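PDB 2PFY: putative exported protein, which binds pyroglutamic acid as the extracytoplasmic solute receptor of a tripartite ATP-independent periplasmic (TRAP) transport system, and probably delivers it to the membrane permease. Local coordinates for residues E9-N14 against Q40-L45; A13-Q18 against P119-G124. One frame throughout, in Å; residues are numbered along the deposited sequence.

Contact 1: residues E9-N14 against Q40-L45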
loop_
_atom_site.group_PDB
_atom_site.type_symbol
_atom_site.label_atom_id
_atom_site.label_comp_id
_atom_site.label_asym_id
_atom_site.label_seq_id
_atom_site.Cartn_x
_atom_site.Cartn_y
_atom_site.Cartn_z
ATOM N N GLU A 9 -1.582 7.030 -7.042
ATOM C CA GLU A 9 -1.308 5.728 -7.656
ATOM C C GLU A 9 -2.527 5.053 -8.343
ATOM O O GLU A 9 -2.437 4.488 -9.438
ATOM C CB GLU A 9 -0.842 4.839 -6.518
ATOM C CG GLU A 9 0.293 3.997 -6.811
ATOM C CD GLU A 9 0.623 3.119 -5.647
ATOM O OE1 GLU A 9 1.789 3.078 -5.254
ATOM O OE2 GLU A 9 -0.288 2.446 -5.142
ATOM N N GLN A 10 -3.666 5.130 -7.678
ATOM C CA GLN A 10 -4.824 4.312 -8.017
ATOM C C GLN A 10 -5.898 5.133 -8.732
ATOM O O GLN A 10 -5.900 6.381 -8.654
ATOM C CB GLN A 10 -5.351 3.711 -6.714
ATOM C CG GLN A 10 -4.290 2.874 -5.936
ATOM C CD GLN A 10 -3.791 1.695 -6.768
ATOM O OE1 GLN A 10 -4.564 1.106 -7.538
ATOM N NE2 GLN A 10 -2.505 1.361 -6.640
ATOM N N PRO A 11 -6.822 4.460 -9.436
ATOM C CA PRO A 11 -7.892 5.159 -10.129
ATOM C C PRO A 11 -8.869 5.856 -9.175
ATOM O O PRO A 11 -8.823 5.624 -7.981
ATOM C CB PRO A 11 -8.612 4.021 -10.889
ATOM C CG PRO A 11 -8.332 2.825 -10.109
ATOM C CD PRO A 11 -6.903 2.998 -9.669
ATOM N N ASP A 12 -9.693 6.745 -9.717
ATOM C CA ASP A 12 -10.671 7.506 -8.957
ATOM C C ASP A 12 -11.699 6.580 -8.244
ATOM O O ASP A 12 -12.278 6.978 -7.227
ATOM C CB ASP A 12 -11.329 8.527 -9.905
ATOM C CG ASP A 12 -10.398 9.692 -10.250
ATOM O OD1 ASP A 12 -9.404 9.906 -9.543
ATOM O OD2 ASP A 12 -10.642 10.399 -11.246
ATOM N N ALA A 13 -11.865 5.333 -8.740
ATOM C CA ALA A 13 -12.607 4.272 -7.994
ATOM C C ALA A 13 -12.114 4.071 -6.541
ATOM O O ALA A 13 -12.896 3.763 -5.634
ATOM C CB ALA A 13 -12.520 2.910 -8.745
ATOM N N ASN A 14 -10.812 4.245 -6.340
ATOM C CA ASN A 14 -10.126 3.759 -5.171
ATOM C C ASN A 14 -10.262 4.699 -3.998
ATOM O O ASN A 14 -10.189 5.906 -4.178
ATOM C CB ASN A 14 -8.639 3.542 -5.519
ATOM C CG ASN A 14 -7.817 3.182 -4.315
ATOM O OD1 ASN A 14 -7.283 4.068 -3.614
ATOM N ND2 ASN A 14 -7.678 1.868 -4.069
ATOM N N GLN A 40 -3.524 14.119 -10.125
ATOM C CA GLN A 40 -3.590 13.281 -11.316
ATOM C C GLN A 40 -3.434 11.857 -10.858
ATOM O O GLN A 40 -2.361 11.439 -10.416
ATOM C CB GLN A 40 -2.504 13.668 -12.333
ATOM C CG GLN A 40 -2.693 15.141 -12.737
ATOM C CD GLN A 40 -1.921 15.531 -13.954
ATOM O OE1 GLN A 40 -1.934 14.805 -14.933
ATOM N NE2 GLN A 40 -1.248 16.694 -13.914
ATOM N N SER A 41 -4.518 11.101 -10.974
ATOM C CA SER A 41 -4.540 9.800 -10.348
ATOM C C SER A 41 -4.242 8.693 -11.375
ATOM O O SER A 41 -3.871 8.967 -12.543
ATOM C CB SER A 41 -5.903 9.590 -9.713
ATOM O OG SER A 41 -6.842 9.543 -10.758
ATOM N N ASN A 42 -4.450 7.452 -10.936
ATOM C CA ASN A 42 -4.232 6.255 -11.747
ATOM C C ASN A 42 -2.819 6.141 -12.340
ATOM O O ASN A 42 -2.637 5.549 -13.430
ATOM C CB ASN A 42 -5.279 6.167 -12.854
ATOM C CG ASN A 42 -5.422 4.733 -13.396
ATOM O OD1 ASN A 42 -5.369 3.755 -12.641
ATOM N ND2 ASN A 42 -5.586 4.616 -14.709
ATOM N N SER A 43 -1.821 6.680 -11.623
ATOM C CA SER A 43 -0.420 6.533 -12.021
ATOM C C SER A 43 -0.154 7.038 -13.457
ATOM O O SER A 43 0.807 6.611 -14.125
ATOM C CB SER A 43 0.036 5.062 -11.880
ATOM O OG SER A 43 -0.001 4.618 -10.532
ATOM N N THR A 44 -0.969 7.967 -13.936
ATOM C CA THR A 44 -0.761 8.473 -15.301
ATOM C C THR A 44 0.437 9.419 -15.403
ATOM O O THR A 44 0.972 9.609 -16.491
ATOM C CB THR A 44 -2.032 9.154 -15.865
ATOM O OG1 THR A 44 -2.435 10.197 -14.974
ATOM C CG2 THR A 44 -3.151 8.142 -15.907
ATOM N N LEU A 45 0.828 10.031 -14.285
ATOM C CA LEU A 45 1.936 10.969 -14.262
ATOM C C LEU A 45 3.230 10.223 -13.905
ATOM O O LEU A 45 4.218 10.289 -14.612
ATOM C CB LEU A 45 1.634 12.067 -13.217
ATOM C CG LEU A 45 2.323 13.399 -13.177
ATOM C CD1 LEU A 45 2.533 13.900 -14.613
ATOM C CD2 LEU A 45 1.440 14.377 -12.349
#

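Contact 2: residues A13-Q18 against P119-G124. With PCA (pyroglutamic acid), chain E.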
loop_
_atom_site.group_PDB
_atom_site.type_symbol
_atom_site.label_atom_id
_atom_site.label_comp_id
_atom_site.label_asym_id
_atom_site.label_seq_id
_atom_site.Cartn_x
_atom_site.Cartn_y
_atom_site.Cartn_z
ATOM N N ALA A 13 -11.865 5.333 -8.740
ATOM C CA ALA A 13 -12.607 4.272 -7.994
ATOM C C ALA A 13 -12.114 4.071 -6.541
ATOM O O ALA A 13 -12.896 3.763 -5.634
ATOM C CB ALA A 13 -12.520 2.910 -8.745
ATOM N N ASN A 14 -10.812 4.245 -6.340
ATOM C CA ASN A 14 -10.126 3.759 -5.171
ATOM C C ASN A 14 -10.262 4.699 -3.998
ATOM O O ASN A 14 -10.189 5.906 -4.178
ATOM C CB ASN A 14 -8.639 3.542 -5.519
ATOM C CG ASN A 14 -7.817 3.182 -4.315
ATOM O OD1 ASN A 14 -7.283 4.068 -3.614
ATOM N ND2 ASN A 14 -7.678 1.868 -4.069
ATOM N N TYR A 15 -10.462 4.179 -2.800
ATOM C CA TYR A 15 -10.744 5.078 -1.652
ATOM C C TYR A 15 -9.510 5.861 -1.176
ATOM O O TYR A 15 -9.650 6.927 -0.592
ATOM C CB TYR A 15 -11.434 4.352 -0.483
ATOM C CG TYR A 15 -10.535 3.431 0.328
ATOM C CD1 TYR A 15 -9.716 3.930 1.349
ATOM C CD2 TYR A 15 -10.507 2.049 0.069
ATOM C CE1 TYR A 15 -8.883 3.072 2.104
ATOM C CE2 TYR A 15 -9.695 1.178 0.815
ATOM C CZ TYR A 15 -8.898 1.692 1.833
ATOM O OH TYR A 15 -8.088 0.817 2.541
ATOM N N LEU A 16 -8.316 5.339 -1.432
ATOM C CA LEU A 16 -7.081 6.060 -1.062
ATOM C C LEU A 16 -6.924 7.276 -1.942
ATOM O O LEU A 16 -6.526 8.349 -1.461
ATOM C CB LEU A 16 -5.854 5.138 -1.185
ATOM C CG LEU A 16 -5.858 4.023 -0.120
ATOM C CD1 LEU A 16 -4.745 2.985 -0.430
ATOM C CD2 LEU A 16 -5.686 4.599 1.315
ATOM N N THR A 17 -7.236 7.103 -3.231
ATOM C CA THR A 17 -7.284 8.216 -4.166
ATOM C C THR A 17 -8.347 9.251 -3.776
ATOM O O THR A 17 -8.067 10.448 -3.811
ATOM C CB THR A 17 -7.489 7.721 -5.612
ATOM O OG1 THR A 17 -6.321 7.024 -6.020
ATOM C CG2 THR A 17 -7.735 8.874 -6.620
ATOM N N GLN A 18 -9.544 8.801 -3.396
ATOM C CA GLN A 18 -10.590 9.728 -2.946
ATOM C C GLN A 18 -10.168 10.426 -1.660
ATOM O O GLN A 18 -10.435 11.607 -1.457
ATOM C CB GLN A 18 -11.961 9.005 -2.777
ATOM C CG GLN A 18 -12.590 8.642 -4.114
ATOM C CD GLN A 18 -12.656 9.839 -5.096
ATOM O OE1 GLN A 18 -13.063 10.942 -4.710
ATOM N NE2 GLN A 18 -12.229 9.625 -6.354
ATOM N N PRO A 119 -4.053 3.077 5.347
ATOM C CA PRO A 119 -3.845 1.671 5.014
ATOM C C PRO A 119 -4.735 1.201 3.851
ATOM O O PRO A 119 -5.844 1.698 3.653
ATOM C CB PRO A 119 -4.254 0.962 6.326
ATOM C CG PRO A 119 -5.425 1.816 6.828
ATOM C CD PRO A 119 -5.032 3.249 6.451
ATOM N N TRP A 120 -4.212 0.276 3.075
ATOM C CA TRP A 120 -5.028 -0.617 2.256
ATOM C C TRP A 120 -5.754 -1.594 3.208
ATOM O O TRP A 120 -5.395 -1.707 4.386
ATOM C CB TRP A 120 -4.101 -1.428 1.334
ATOM C CG TRP A 120 -3.574 -0.635 0.198
ATOM C CD1 TRP A 120 -2.377 0.058 0.129
ATOM C CD2 TRP A 120 -4.219 -0.462 -1.058
ATOM N NE1 TRP A 120 -2.246 0.635 -1.110
ATOM C CE2 TRP A 120 -3.362 0.327 -1.862
ATOM C CE3 TRP A 120 -5.450 -0.906 -1.590
ATOM C CZ2 TRP A 120 -3.687 0.676 -3.177
ATOM C CZ3 TRP A 120 -5.781 -0.547 -2.903
ATOM C CH2 TRP A 120 -4.895 0.232 -3.678
ATOM N N PRO A 121 -6.791 -2.290 2.702
ATOM C CA PRO A 121 -7.352 -3.390 3.469
ATOM C C PRO A 121 -6.384 -4.590 3.475
ATOM O O PRO A 121 -5.366 -4.580 2.764
ATOM C CB PRO A 121 -8.689 -3.709 2.735
ATOM C CG PRO A 121 -8.941 -2.487 1.806
ATOM C CD PRO A 121 -7.523 -2.066 1.444
ATOM N N PRO A 122 -6.665 -5.600 4.319
ATOM C CA PRO A 122 -5.815 -6.786 4.394
ATOM C C PRO A 122 -5.700 -7.526 3.060
ATOM O O PRO A 122 -6.640 -7.483 2.241
ATOM C CB PRO A 122 -6.533 -7.661 5.423
ATOM C CG PRO A 122 -7.296 -6.669 6.285
ATOM C CD PRO A 122 -7.781 -5.648 5.280
ATOM N N GLN A 123 -4.563 -8.194 2.826
ATOM C CA GLN A 123 -4.300 -8.783 1.509
ATOM C C GLN A 123 -4.811 -10.224 1.449
ATOM O O GLN A 123 -4.415 -11.057 2.264
ATOM C CB GLN A 123 -2.795 -8.771 1.199
ATOM C CG GLN A 123 -2.132 -7.376 1.337
ATOM C CD GLN A 123 -2.616 -6.406 0.264
ATOM O OE1 GLN A 123 -3.469 -5.541 0.501
ATOM N NE2 GLN A 123 -2.110 -6.576 -0.916
ATOM N N GLY A 124 -5.676 -10.506 0.485
ATOM C CA GLY A 124 -6.137 -11.897 0.199
ATOM C C GLY A 124 -5.464 -12.436 -1.059
ATOM O O GLY A 124 -4.605 -11.764 -1.674
HETATM N N PCA E . -3.556 -2.900 -3.705
HETATM C CA PCA E . -2.225 -2.465 -4.188
HETATM C CB PCA E . -1.200 -2.668 -3.099
HETATM C CG PCA E . -1.926 -3.316 -1.958
HETATM C CD PCA E . -3.353 -3.396 -2.388
HETATM O OE PCA E . -4.266 -3.794 -1.673
HETATM C C PCA E . -1.834 -3.248 -5.427
HETATM O O PCA E . -0.897 -2.930 -6.170
HETATM O OXT PCA E . -2.479 -4.242 -5.702
#

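Contact 1: residues E9-N14 against Q40-L45
S43 turns its hydroxyl onto the backbone carbonyl of E9, with OG 2.7 Å from E9 O, in the carbonyl plane and on a lone pair. OG stands beside its own backbone N, anti to the carbonyl carbon (chi1 -64°), which points OG at E9 O and leaves it 3.8 Å from E9 CG. Beyond CG the E9 chain is extended and ends in a salt bridge from OE1 to R48; its OE2 also accepts from Q10 NE2 at 2.9 Å. Next along, N42 N donates to Q10 O over 2.9 Å. The N42 side chain crosses P11 obliquely and lays OD1 beside the ring, 3.4 Å from P11 CD; the proline offers CH groups but no N-H here. At the far end S41 OG gives a hydrogen bond to D12 OD1 at 2.9 Å, coming from above the carboxylate plane. D12 OD1 also meets R21 in a salt bridge, so one oxygen receives a neutral and a positive donor. S41 to T44 form a type I' beta turn, and N42 and S43 both take the left-handed conformation the turn requires, one that asparagine adopts more readily than most residues. The whole is a turn packed on the loop after the first strand, beside the pyroglutamate site of this periplasmic binding-protein fold.

Contact 2: residues A13-Q18 against P119-G124
N14 meets the W120 indole through its amide nitrogen: N14 ND2 lies 3.3 Å from both CH2 and CZ3 of W120. The two side chains cross at about a right angle, their planes 54° apart. The same amide does two jobs: ND2 donates to D189, while OD1 caps the helix, accepting from T17 N at 3.1 Å on a lone pair and weakly from L16 N. Asparagine suits an N-cap because its short side chain can fold back to the first N-H groups.

Y15 reaches across with its phenol. Its CG sits between the backbone N and the carbonyl carbon (chi1 74°), a placement from which the ring sets out toward residues 119-124, and the hydroxyl donates to P119 O over 2.7 Å, tilted 19° from the carbonyl plane. P121 meets the tyrosine tip to tip, placing CG at the ring edge, 3.9 Å from Y15 CE2.

L16 follows with a branched, apolar end that fits a flat aromatic surface. Its CD1 makes a CH-pi contact 3.4 Å from the centroid of the five-membered ring of W120, while CD2 lies near P119 O. Pyroglutamic acid covers the opposite face of the indole, PCA CD coming within 3.3 Å of W120 CD2. W120 is thus a wall of the pocket, with the leucine as second-shell backing; the lactam ring lies nearly parallel to the indole, with PCA CD offset toward the rim.

Around this buried contact, the start of helix 15-30 lies against the exit of strand 112-119. Helix 223-257 touches Y15, P119 and P121, helix 184-189 borders Y15, W120 and P121, and strand 208-214 lies beside L16, P119 and W120.

How the contacts relate
From the N terminus, the chain leaves strand 2-7 and enters the loop that serves both contacts, which share A13 and N14. Contact 1 closes the shorter excursion, through helix 15-30 and strand 35-40, and ties the loop to the one leading toward helix 51-57. Contact 2 starts on the same loop and closes over about a hundred residues, joining the start of helix 15-30 to the exit of strand 112-119. The two closures cross: contact 1 opens slightly earlier, and its second segment falls inside the longer span of contact 2. Between them Q10 O probably accepts from T17 OG1, and D12 O from Q18 NE2, fastening the loop onto the first helical turn close to the ligand.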